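Local structure of endo-beta-1,4-glucanase (cellulase B) (Bacillus halodurans, 4V2X) at residues R387-Q400 with F467-R481. The protein hydrolyses beta-glucans as a three-module family 5 endo-beta-1,4-glucanase, its family 46 carbohydrate-binding module contributing to attack on xyloglucan and beta-1,3-1,4-glucans. Numbering follows the deposited sequence.
With CA (calcium ion), chain C.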
loop_
_atom_site.group_PDB
_atom_site.type_symbol
_atom_site.label_atom_id
_atom_site.label_comp_id
_atom_site.label_asym_id
_atom_site.label_seq_id
_atom_site.Cartn_x
_atom_site.Cartn_y
_atom_site.Cartn_z
ATOM N N ARG A 387 -32.440 19.029 15.289
ATOM C CA ARG A 387 -31.669 20.211 15.645
ATOM C C ARG A 387 -32.320 21.012 16.752
ATOM O O ARG A 387 -33.546 21.059 16.878
ATOM C CB ARG A 387 -31.449 21.110 14.435
ATOM C CG ARG A 387 -30.695 20.421 13.305
ATOM C CD ARG A 387 -29.893 21.422 12.490
ATOM N NE ARG A 387 -28.745 21.950 13.227
ATOM C CZ ARG A 387 -27.796 22.721 12.698
ATOM N NH1 ARG A 387 -27.842 23.084 11.416
ATOM N NH2 ARG A 387 -26.788 23.139 13.450
ATOM N N SER A 388 -31.473 21.637 17.557
ATOM C CA SER A 388 -31.917 22.569 18.581
ATOM C C SER A 388 -31.511 23.984 18.192
ATOM O O SER A 388 -30.454 24.217 17.578
ATOM C CB SER A 388 -31.318 22.216 19.936
ATOM O OG SER A 388 -31.771 20.956 20.402
ATOM N N SER A 389 -32.344 24.937 18.577
ATOM C CA SER A 389 -32.061 26.338 18.358
ATOM C C SER A 389 -31.042 26.766 19.394
ATOM O O SER A 389 -31.095 26.331 20.552
ATOM C CB SER A 389 -33.335 27.156 18.512
ATOM O OG SER A 389 -34.325 26.670 17.620
ATOM N N VAL A 390 -30.112 27.610 18.973
ATOM C CA VAL A 390 -29.050 28.088 19.852
ATOM C C VAL A 390 -28.955 29.599 19.718
ATOM O O VAL A 390 -29.747 30.213 19.001
ATOM C CB VAL A 390 -27.707 27.398 19.528
ATOM C CG1 VAL A 390 -27.832 25.894 19.725
ATOM C CG2 VAL A 390 -27.251 27.696 18.106
ATOM N N ALA A 391 -28.000 30.209 20.405
ATOM C CA ALA A 391 -27.857 31.659 20.366
ATOM C C ALA A 391 -26.393 32.065 20.404
ATOM O O ALA A 391 -25.515 31.239 20.669
ATOM C CB ALA A 391 -28.624 32.293 21.522
ATOM N N GLU A 392 -26.145 33.338 20.120
ATOM C CA GLU A 392 -24.789 33.878 20.117
ATOM C C GLU A 392 -24.038 33.569 21.411
ATOM O O GLU A 392 -22.827 33.341 21.391
ATOM C CB GLU A 392 -24.801 35.388 19.847
ATOM C CG GLU A 392 -25.511 36.221 20.896
ATOM C CD GLU A 392 -25.443 37.704 20.598
ATOM O OE1 GLU A 392 -26.253 38.180 19.778
ATOM O OE2 GLU A 392 -24.585 38.389 21.187
ATOM N N SER A 393 -24.764 33.570 22.528
ATOM C CA SER A 393 -24.198 33.243 23.834
ATOM C C SER A 393 -25.264 32.614 24.724
ATOM O O SER A 393 -26.454 32.737 24.456
ATOM C CB SER A 393 -23.655 34.504 24.524
ATOM O OG SER A 393 -22.647 35.145 23.755
ATOM N N ASN A 394 -24.822 31.980 25.802
ATOM C CA ASN A 394 -25.724 31.503 26.852
ATOM C C ASN A 394 -25.714 32.438 28.062
ATOM O O ASN A 394 -25.861 32.003 29.200
ATOM C CB ASN A 394 -25.363 30.081 27.273
ATOM C CG ASN A 394 -24.073 30.016 28.051
ATOM O OD1 ASN A 394 -23.124 30.731 27.752
ATOM N ND2 ASN A 394 -24.039 29.166 29.075
ATOM N N PHE A 395 -25.552 33.733 27.816
ATOM C CA PHE A 395 -25.499 34.692 28.914
ATOM C C PHE A 395 -25.955 36.058 28.467
ATOM O O PHE A 395 -25.918 36.374 27.282
ATOM C CB PHE A 395 -24.085 34.783 29.514
ATOM C CG PHE A 395 -22.996 35.057 28.502
ATOM C CD1 PHE A 395 -22.830 36.320 27.952
ATOM C CD2 PHE A 395 -22.130 34.048 28.107
ATOM C CE1 PHE A 395 -21.842 36.566 27.018
ATOM C CE2 PHE A 395 -21.122 34.295 27.178
ATOM C CZ PHE A 395 -20.982 35.555 26.628
ATOM N N ILE A 396 -26.395 36.846 29.441
ATOM C CA ILE A 396 -26.686 38.262 29.254
ATOM C C ILE A 396 -26.025 38.989 30.420
ATOM O O ILE A 396 -26.371 38.737 31.578
ATOM C CB ILE A 396 -28.204 38.527 29.257
ATOM C CG1 ILE A 396 -28.864 37.857 28.049
ATOM C CG2 ILE A 396 -28.486 40.029 29.266
ATOM C CD1 ILE A 396 -30.376 37.810 28.121
ATOM N N TYR A 397 -25.061 39.850 30.111
ATOM C CA TYR A 397 -24.315 40.571 31.139
ATOM C C TYR A 397 -24.910 41.951 31.390
ATOM O O TYR A 397 -25.261 42.664 30.448
ATOM C CB TYR A 397 -22.856 40.709 30.749
ATOM C CG TYR A 397 -21.993 39.543 31.144
ATOM C CD1 TYR A 397 -21.527 39.409 32.444
ATOM C CD2 TYR A 397 -21.607 38.590 30.211
ATOM C CE1 TYR A 397 -20.717 38.345 32.813
ATOM C CE2 TYR A 397 -20.798 37.521 30.569
ATOM C CZ TYR A 397 -20.355 37.404 31.865
ATOM O OH TYR A 397 -19.545 36.359 32.231
ATOM N N LEU A 398 -25.001 42.310 32.667
ATOM C CA LEU A 398 -25.463 43.626 33.096
ATOM C C LEU A 398 -24.387 44.288 33.948
ATOM O O LEU A 398 -23.968 43.727 34.952
ATOM C CB LEU A 398 -26.736 43.470 33.921
ATOM C CG LEU A 398 -27.870 42.670 33.275
ATOM C CD1 LEU A 398 -28.983 42.427 34.274
ATOM C CD2 LEU A 398 -28.388 43.391 32.043
ATOM N N LYS A 399 -23.953 45.485 33.554
ATOM C CA LYS A 399 -22.928 46.211 34.307
ATOM C C LYS A 399 -23.559 46.792 35.574
ATOM O O LYS A 399 -24.500 47.584 35.501
ATOM C CB LYS A 399 -22.322 47.324 33.449
ATOM C CG LYS A 399 -21.215 48.125 34.129
ATOM C CD LYS A 399 -19.842 47.498 33.958
ATOM C CE LYS A 399 -18.741 48.482 34.317
ATOM N NZ LYS A 399 -18.628 49.611 33.349
ATOM N N GLN A 400 -23.045 46.391 36.733
ATOM C CA GLN A 400 -23.561 46.877 38.005
ATOM C C GLN A 400 -23.422 48.391 38.044
ATOM O O GLN A 400 -22.381 48.934 37.671
ATOM C CB GLN A 400 -22.794 46.253 39.170
ATOM C CG GLN A 400 -23.456 46.425 40.530
ATOM C CD GLN A 400 -22.500 46.110 41.662
ATOM O OE1 GLN A 400 -21.392 46.627 41.697
ATOM N NE2 GLN A 400 -22.918 45.249 42.583
ATOM N N PHE A 467 -38.558 26.305 22.474
ATOM C CA PHE A 467 -38.780 26.126 21.047
ATOM C C PHE A 467 -39.718 24.950 20.794
ATOM O O PHE A 467 -39.903 24.082 21.660
ATOM C CB PHE A 467 -37.437 25.923 20.335
ATOM C CG PHE A 467 -36.463 27.038 20.582
ATOM C CD1 PHE A 467 -36.491 28.187 19.796
ATOM C CD2 PHE A 467 -35.547 26.958 21.617
ATOM C CE1 PHE A 467 -35.616 29.231 20.033
ATOM C CE2 PHE A 467 -34.664 27.998 21.859
ATOM C CZ PHE A 467 -34.704 29.138 21.069
ATOM N N ASN A 468 -40.325 24.925 19.610
ATOM C CA ASN A 468 -41.289 23.870 19.281
ATOM C C ASN A 468 -40.628 22.495 19.158
ATOM O O ASN A 468 -41.269 21.471 19.368
ATOM C CB ASN A 468 -42.084 24.215 18.015
ATOM C CG ASN A 468 -41.228 24.261 16.764
ATOM O OD1 ASN A 468 -40.027 24.545 16.812
ATOM N ND2 ASN A 468 -41.850 24.004 15.627
ATOM N N ARG A 469 -39.349 22.487 18.798
ATOM C CA ARG A 469 -38.546 21.273 18.772
ATOM C C ARG A 469 -37.202 21.533 19.438
ATOM O O ARG A 469 -36.734 22.673 19.481
ATOM C CB ARG A 469 -38.289 20.840 17.330
ATOM C CG ARG A 469 -39.550 20.612 16.514
ATOM C CD ARG A 469 -39.239 20.151 15.101
ATOM N NE ARG A 469 -38.479 21.148 14.348
ATOM C CZ ARG A 469 -37.952 20.940 13.142
ATOM N NH1 ARG A 469 -38.100 19.776 12.522
ATOM N NH2 ARG A 469 -37.273 21.913 12.541
ATOM N N GLY A 470 -36.594 20.472 19.956
ATOM C CA GLY A 470 -35.232 20.559 20.471
ATOM C C GLY A 470 -35.136 21.127 21.870
ATOM O O GLY A 470 -36.135 21.484 22.495
ATOM N N ALA A 471 -33.906 21.226 22.355
ATOM C CA ALA A 471 -33.646 21.647 23.722
ATOM C C ALA A 471 -33.946 23.127 23.954
ATOM O O ALA A 471 -33.807 23.951 23.049
ATOM C CB ALA A 471 -32.200 21.349 24.078
ATOM N N ASP A 472 -34.350 23.460 25.176
ATOM C CA ASP A 472 -34.440 24.857 25.591
ATOM C C ASP A 472 -33.034 25.454 25.580
ATOM O O ASP A 472 -32.067 24.738 25.854
ATOM C CB ASP A 472 -34.977 24.969 27.018
ATOM C CG ASP A 472 -36.444 24.593 27.148
ATOM O OD1 ASP A 472 -37.173 24.508 26.137
ATOM O OD2 ASP A 472 -36.871 24.382 28.301
ATOM N N TRP A 473 -32.926 26.750 25.289
ATOM C CA TRP A 473 -31.663 27.482 25.419
ATOM C C TRP A 473 -31.727 28.380 26.654
ATOM O O TRP A 473 -32.702 29.108 26.854
ATOM C CB TRP A 473 -31.382 28.314 24.166
ATOM C CG TRP A 473 -30.040 28.988 24.183
ATOM C CD1 TRP A 473 -29.778 30.281 24.529
ATOM C CD2 TRP A 473 -28.775 28.397 23.848
ATOM N NE1 TRP A 473 -28.431 30.535 24.435
ATOM C CE2 TRP A 473 -27.793 29.399 24.009
ATOM C CE3 TRP A 473 -28.378 27.119 23.423
ATOM C CZ2 TRP A 473 -26.439 29.163 23.768
ATOM C CZ3 TRP A 473 -27.029 26.885 23.180
ATOM C CH2 TRP A 473 -26.075 27.907 23.352
ATOM N N HIS A 474 -30.683 28.336 27.473
ATOM C CA HIS A 474 -30.685 29.035 28.757
ATOM C C HIS A 474 -29.712 30.198 28.767
ATOM O O HIS A 474 -28.521 29.995 28.577
ATOM C CB HIS A 474 -30.298 28.060 29.862
ATOM C CG HIS A 474 -31.069 26.784 29.826
ATOM N ND1 HIS A 474 -32.340 26.672 30.343
ATOM C CD2 HIS A 474 -30.755 25.566 29.330
ATOM C CE1 HIS A 474 -32.773 25.438 30.174
ATOM N NE2 HIS A 474 -31.835 24.748 29.555
ATOM N N PHE A 475 -30.226 31.409 28.969
ATOM C CA PHE A 475 -29.394 32.594 29.132
ATOM C C PHE A 475 -29.186 32.884 30.608
ATOM O O PHE A 475 -30.141 33.217 31.321
ATOM C CB PHE A 475 -30.048 33.829 28.506
ATOM C CG PHE A 475 -30.255 33.737 27.024
ATOM C CD1 PHE A 475 -29.210 34.003 26.141
ATOM C CD2 PHE A 475 -31.506 33.436 26.504
ATOM C CE1 PHE A 475 -29.406 33.926 24.775
ATOM C CE2 PHE A 475 -31.707 33.366 25.140
ATOM C CZ PHE A 475 -30.652 33.606 24.275
ATOM N N ARG A 476 -27.941 32.783 31.057
ATOM C CA ARG A 476 -27.599 33.133 32.428
ATOM C C ARG A 476 -27.518 34.649 32.505
ATOM O O ARG A 476 -26.796 35.279 31.721
ATOM C CB ARG A 476 -26.271 32.497 32.833
ATOM C CG ARG A 476 -26.305 30.978 32.805
ATOM C CD ARG A 476 -24.918 30.378 32.962
ATOM N NE ARG A 476 -24.416 30.559 34.316
ATOM C CZ ARG A 476 -24.787 29.811 35.349
ATOM N NH1 ARG A 476 -25.659 28.834 35.172
ATOM N NH2 ARG A 476 -24.290 30.045 36.556
ATOM N N VAL A 477 -28.278 35.245 33.425
ATOM C CA VAL A 477 -28.293 36.692 33.581
ATOM C C VAL A 477 -27.303 37.048 34.686
ATOM O O VAL A 477 -27.501 36.673 35.842
ATOM C CB VAL A 477 -29.706 37.223 33.905
ATOM C CG1 VAL A 477 -29.673 38.728 34.153
ATOM C CG2 VAL A 477 -30.671 36.877 32.779
ATOM N N ASN A 478 -26.235 37.746 34.304
ATOM C CA ASN A 478 -25.080 37.986 35.165
ATOM C C ASN A 478 -24.840 39.463 35.394
ATOM O O ASN A 478 -24.787 40.235 34.440
ATOM C CB ASN A 478 -23.819 37.398 34.525
ATOM C CG ASN A 478 -23.935 35.909 34.263
ATOM O OD1 ASN A 478 -24.602 35.188 35.000
ATOM N ND2 ASN A 478 -23.292 35.440 33.193
ATOM N N THR A 479 -24.683 39.856 36.654
ATOM C CA THR A 479 -24.273 41.213 36.970
ATOM C C THR A 479 -22.771 41.223 37.206
ATOM O O THR A 479 -22.248 40.356 37.903
ATOM C CB THR A 479 -25.001 41.742 38.215
ATOM O OG1 THR A 479 -26.412 41.750 37.962
ATOM C CG2 THR A 479 -24.540 43.146 38.550
ATOM N N TYR A 480 -22.086 42.201 36.617
ATOM C CA TYR A 480 -20.635 42.300 36.739
ATOM C C TYR A 480 -20.169 43.735 36.984
ATOM O O TYR A 480 -20.884 44.704 36.700
ATOM C CB TYR A 480 -19.958 41.749 35.477
ATOM C CG TYR A 480 -20.020 42.686 34.281
ATOM C CD1 TYR A 480 -21.182 42.803 33.524
ATOM C CD2 TYR A 480 -18.929 43.467 33.924
ATOM C CE1 TYR A 480 -21.248 43.660 32.441
ATOM C CE2 TYR A 480 -18.987 44.324 32.839
ATOM C CZ TYR A 480 -20.152 44.411 32.098
ATOM O OH TYR A 480 -20.229 45.266 31.018
ATOM N N ARG A 481 -18.959 43.844 37.541
ATOM C CA ARG A 481 -18.186 45.086 37.550
ATOM C C ARG A 481 -16.829 44.780 36.939
ATOM O O ARG A 481 -16.458 43.619 36.778
ATOM C CB ARG A 481 -17.941 45.602 38.961
ATOM C CG ARG A 481 -19.025 45.297 39.966
ATOM C CD ARG A 481 -18.593 45.743 41.349
ATOM N NE ARG A 481 -18.270 47.170 41.366
ATOM C CZ ARG A 481 -17.145 47.700 41.845
ATOM N NH1 ARG A 481 -16.201 46.939 42.386
ATOM N NH2 ARG A 481 -16.973 49.014 41.800
HETATM CA CA CA C . -40.010 22.734 23.602
HETATM O O HOH W 1 -30.968 24.703 22.744
HETATM O O HOH W 2 -34.405 23.980 20.275
HETATM O O HOH W 3 -26.688 28.271 30.089
HETATM O O HOH W 4 -20.857 49.078 41.143
HETATM O O HOH W 5 -37.598 23.683 23.659
HETATM O O HOH W 6 -41.657 21.540 22.389
HETATM O O HOH W 7 -38.787 21.241 22.264
HETATM O O HOH W 8 -39.170 20.906 25.172
HETATM O O HOH W 9 -41.867 24.375 23.788
#
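F395 to K399 run parallel to R476 to Y480, the pairing of first and last strands familiar from immunoglobulin folds; here it closes one edge of a sheet in the Ig-like module. V390 and E392 bond to the opposing sheet, so 387-400 switches sheets at S393-N394. Backbone bonds alternate from R476 N to N394 O (2.9 Å) through to Q400 N to Y480 O (2.7 Å); F395 N, facing the F475 ring edge, has no partner. W473 NE1 donates to S393 O (3.0 Å), which lies in the indole plane, the nitrogen 37° above the carbonyl plane. In the loop, A471 N donates to S388 OG (2.9 Å). The indole face carries V390 CA and A391 N. The Y397 edge meets the Y480 face in an offset edge-to-face pair, planes at 90°; Y480 CG stands between its backbone N and carbonyl carbon (chi1 76°), laying the ring against K399 CA in a CH-pi contact. S389 OG bonds L413 O, while S389 CB makes a CH-pi contact over the F467 face, 3.4 Å from the centroid. Opposite Y397, L398 CD1 meets V477 CG1, both side chains packing on helix 445-452. One water joins S389 N to R469 O and A471 O; F467 O binds a calcium ion (2.4 Å) whose shell includes five waters.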